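PDB 3C7T: ecdysteroid-phosphate phosphatase, which removes phosphate from ecdysteroid phosphates such as ecdysone 22-phosphate, releasing the active moulting hormone, and also acts as a protein tyrosine phosphatase. Local coordinates for residues Gly191-Leu196 / Leu222-Tyr227. Numbering follows the deposited sequence.
With WO4 (tungstate(VI)ion), chain E.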
ATOM      1  N   GLY A 191      -4.200  18.199   3.836  1.00 19.66           N
ATOM      2  CA  GLY A 191      -5.282  18.714   3.004  1.00 19.92           C
ATOM      3  C   GLY A 191      -5.320  18.133   1.606  1.00 20.03           C
ATOM      4  O   GLY A 191      -5.361  16.922   1.415  1.00 20.69           O
ATOM      5  N   HIS A 192      -5.311  19.031   0.636  1.00 19.86           N
ATOM      6  CA  HIS A 192      -5.636  18.738  -0.749  1.00 19.74           C
ATOM      7  C   HIS A 192      -4.378  19.024  -1.584  1.00 19.98           C
ATOM      8  O   HIS A 192      -3.375  19.461  -1.029  1.00 20.68           O
ATOM      9  CB  HIS A 192      -6.824  19.630  -1.160  1.00 19.19           C
ATOM     10  CG  HIS A 192      -8.037  19.444  -0.294  1.00 18.10           C
ATOM     11  ND1 HIS A 192      -8.930  18.403  -0.464  1.00 19.34           N
ATOM     12  CD2 HIS A 192      -8.480  20.151   0.771  1.00 20.22           C
ATOM     13  CE1 HIS A 192      -9.871  18.481   0.463  1.00 21.90           C
ATOM     14  NE2 HIS A 192      -9.628  19.543   1.216  1.00 22.25           N
ATOM     15  N   ALA A 193      -4.418  18.787  -2.894  1.00 22.28           N
ATOM     16  CA  ALA A 193      -3.236  18.996  -3.754  1.00 22.33           C
ATOM     17  C   ALA A 193      -2.764  20.455  -3.678  1.00 23.63           C
ATOM     18  O   ALA A 193      -1.556  20.730  -3.599  1.00 24.31           O
ATOM     19  CB  ALA A 193      -3.531  18.591  -5.194  1.00 22.67           C
ATOM     20  N   ILE A 194      -3.739  21.369  -3.625  1.00 22.92           N
ATOM     21  CA  ILE A 194      -3.503  22.819  -3.607  1.00 23.30           C
ATOM     22  C   ILE A 194      -2.880  23.320  -2.277  1.00 22.66           C
ATOM     23  O   ILE A 194      -2.258  24.403  -2.221  1.00 23.36           O
ATOM     24  CB  ILE A 194      -4.840  23.551  -3.943  1.00 23.37           C
ATOM     25  CG1 ILE A 194      -4.643  25.044  -4.249  1.00 26.05           C
ATOM     26  CG2 ILE A 194      -5.889  23.335  -2.838  1.00 23.34           C
ATOM     27  CD1 ILE A 194      -3.668  25.327  -5.357  1.00 28.25           C
ATOM     28  N   THR A 195      -3.028  22.527  -1.213  1.00 22.40           N
ATOM     29  CA  THR A 195      -2.566  22.889   0.130  1.00 21.97           C
ATOM     30  C   THR A 195      -1.071  23.201   0.179  1.00 22.67           C
ATOM     31  O   THR A 195      -0.629  24.118   0.912  1.00 21.49           O
ATOM     32  CB  THR A 195      -2.920  21.788   1.149  1.00 22.67           C
ATOM     33  OG1 THR A 195      -4.338  21.634   1.165  1.00 21.48           O
ATOM     34  CG2 THR A 195      -2.422  22.145   2.591  1.00 22.33           C
ATOM     35  N   LEU A 196      -0.294  22.448  -0.612  1.00 22.26           N
ATOM     36  CA  LEU A 196       1.150  22.642  -0.665  1.00 23.46           C
ATOM     37  C   LEU A 196       1.497  24.037  -1.188  1.00 24.10           C
ATOM     38  O   LEU A 196       2.261  24.764  -0.540  1.00 24.67           O
ATOM     39  CB  LEU A 196       1.839  21.543  -1.487  1.00 22.71           C
ATOM     40  CG  LEU A 196       2.065  20.203  -0.758  1.00 23.85           C
ATOM     41  CD1 LEU A 196       0.759  19.478  -0.382  1.00 24.71           C
ATOM     42  CD2 LEU A 196       2.936  19.285  -1.631  1.00 21.59           C
ATOM     43  N   LEU A 222      -0.138  21.673 -14.363  1.00 24.90           N
ATOM     44  CA  LEU A 222      -1.141  20.930 -15.117  1.00 22.73           C
ATOM     45  C   LEU A 222      -1.675  19.723 -14.356  1.00 22.42           C
ATOM     46  O   LEU A 222      -2.839  19.343 -14.514  1.00 21.80           O
ATOM     47  CB  LEU A 222      -0.563  20.487 -16.458  1.00 23.28           C
ATOM     48  CG  LEU A 222      -1.502  19.780 -17.441  1.00 21.57           C
ATOM     49  CD1 LEU A 222      -2.746  20.603 -17.800  1.00 21.09           C
ATOM     50  CD2 LEU A 222      -0.695  19.460 -18.699  1.00 21.28           C
ATOM     51  N   LEU A 223      -0.805  19.117 -13.545  1.00 22.29           N
ATOM     52  CA  LEU A 223      -1.129  17.910 -12.794  1.00 22.47           C
ATOM     53  C   LEU A 223      -1.144  18.172 -11.300  1.00 22.27           C
ATOM     54  O   LEU A 223      -0.412  19.035 -10.817  1.00 23.05           O
ATOM     55  CB  LEU A 223      -0.085  16.840 -13.093  1.00 22.97           C
ATOM     56  CG  LEU A 223       0.093  16.447 -14.548  1.00 24.10           C
ATOM     57  CD1 LEU A 223       1.092  15.317 -14.599  1.00 24.64           C
ATOM     58  CD2 LEU A 223      -1.244  16.007 -15.165  1.00 25.64           C
ATOM     59  N   LYS A 224      -1.992  17.447 -10.574  1.00 21.99           N
ATOM     60  CA  LYS A 224      -2.000  17.508  -9.115  1.00 21.31           C
ATOM     61  C   LYS A 224      -0.777  16.802  -8.582  1.00 21.45           C
ATOM     62  O   LYS A 224      -0.337  15.794  -9.161  1.00 21.30           O
ATOM     63  CB  LYS A 224      -3.235  16.815  -8.535  1.00 21.02           C
ATOM     64  CG  LYS A 224      -4.502  17.591  -8.675  1.00 21.93           C
ATOM     65  CD  LYS A 224      -5.714  16.876  -8.051  1.00 21.92           C
ATOM     66  CE  LYS A 224      -6.910  17.830  -8.023  1.00 24.21           C
ATOM     67  NZ  LYS A 224      -8.252  17.309  -7.676  1.00 22.85           N
ATOM     68  N   VAL A 225      -0.247  17.318  -7.475  1.00 20.63           N
ATOM     69  CA  VAL A 225       0.814  16.613  -6.753  1.00 21.18           C
ATOM     70  C   VAL A 225       0.296  15.206  -6.372  1.00 20.89           C
ATOM     71  O   VAL A 225      -0.915  15.021  -6.196  1.00 21.16           O
ATOM     72  CB  VAL A 225       1.293  17.403  -5.518  1.00 21.91           C
ATOM     73  CG1 VAL A 225       1.826  18.794  -5.949  1.00 20.53           C
ATOM     74  CG2 VAL A 225       0.197  17.540  -4.479  1.00 20.30           C
ATOM     75  N   PRO A 226       1.203  14.220  -6.265  1.00 21.07           N
ATOM     76  CA  PRO A 226       0.807  12.836  -5.946  1.00 20.37           C
ATOM     77  C   PRO A 226       0.129  12.667  -4.583  1.00 19.15           C
ATOM     78  O   PRO A 226       0.232  13.537  -3.721  1.00 18.98           O
ATOM     79  CB  PRO A 226       2.145  12.101  -5.940  1.00 21.64           C
ATOM     80  CG  PRO A 226       3.048  12.946  -6.816  1.00 21.35           C
ATOM     81  CD  PRO A 226       2.653  14.330  -6.492  1.00 21.13           C
ATOM     82  N   TYR A 227      -0.544  11.539  -4.385  1.00 17.59           N
ATOM     83  CA  TYR A 227      -1.123  11.259  -3.071  1.00 18.28           C
ATOM     84  C   TYR A 227      -0.044  11.301  -2.008  1.00 18.13           C
ATOM     85  O   TYR A 227       1.067  10.784  -2.229  1.00 18.15           O
ATOM     86  CB  TYR A 227      -1.728   9.873  -3.075  1.00 18.70           C
ATOM     87  CG  TYR A 227      -3.005   9.681  -3.875  1.00 18.04           C
ATOM     88  CD1 TYR A 227      -4.108  10.532  -3.695  1.00 20.02           C
ATOM     89  CD2 TYR A 227      -3.152   8.579  -4.718  1.00 19.25           C
ATOM     90  CE1 TYR A 227      -5.299  10.305  -4.375  1.00 18.72           C
ATOM     91  CE2 TYR A 227      -4.350   8.340  -5.415  1.00 19.86           C
ATOM     92  CZ  TYR A 227      -5.420   9.222  -5.233  1.00 21.40           C
ATOM     93  OH  TYR A 227      -6.616   9.000  -5.882  1.00 26.57           O
TER
HETATM   94  W   WO4 E   1      -7.789  16.086  -3.637  1.00 20.56           W
HETATM   95  O1  WO4 E   1      -5.977  16.742  -3.484  1.00 20.07           O
HETATM   96  O2  WO4 E   1      -8.439  17.366  -5.011  1.00 18.66           O
HETATM   97  O3  WO4 E   1      -8.170  14.349  -4.520  1.00 13.35           O
HETATM   98  O4  WO4 E   1      -9.001  16.447  -2.134  1.00 18.26           O
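H192 ND1 donates to O4 of the bound tungstate at 2.6 Å, edge-on and in the plane of the imidazole, with a nearly straight N-H...O angle of 169°. The ion sits in the phosphate pocket of this histidine phosphatase domain and joins the two segments, taking bonds from H192, A193 and K224 through three different oxygens. The other ring nitrogen of H192, NE2, is held by S88 OG; bonds at both nitrogens hold the ring's rotation, and the F119 ring meets it at a steep angle. The backbone N of A193, near the N-terminal end of helix 193-204, reaches tungstate O1 at 2.6 Å in a more bent bond; the helix end probably adds to the pull on the anion. From 222-227, K224 is extended beyond CG (chi2 -179°) and puts NZ 2.7 Å from tungstate O2. R11, R15 and R92 also bond the ion, and H12, which carries the phosphoryl group in the intermediate, lies close by. The H192 backbone N-H donates to T195 OG1 at 2.8 Å, tying the turn to the first residues of the helix. Apolar contacts bring the segments together beside the ion: A193 CB lies against the K224 chain, 3.7 Å from CG. F256 of the second subunit touches both V225 and L196. V225 CG2 packs against L196 CD2 at 4.3 Å and lies 3.9 Å from A193 CB.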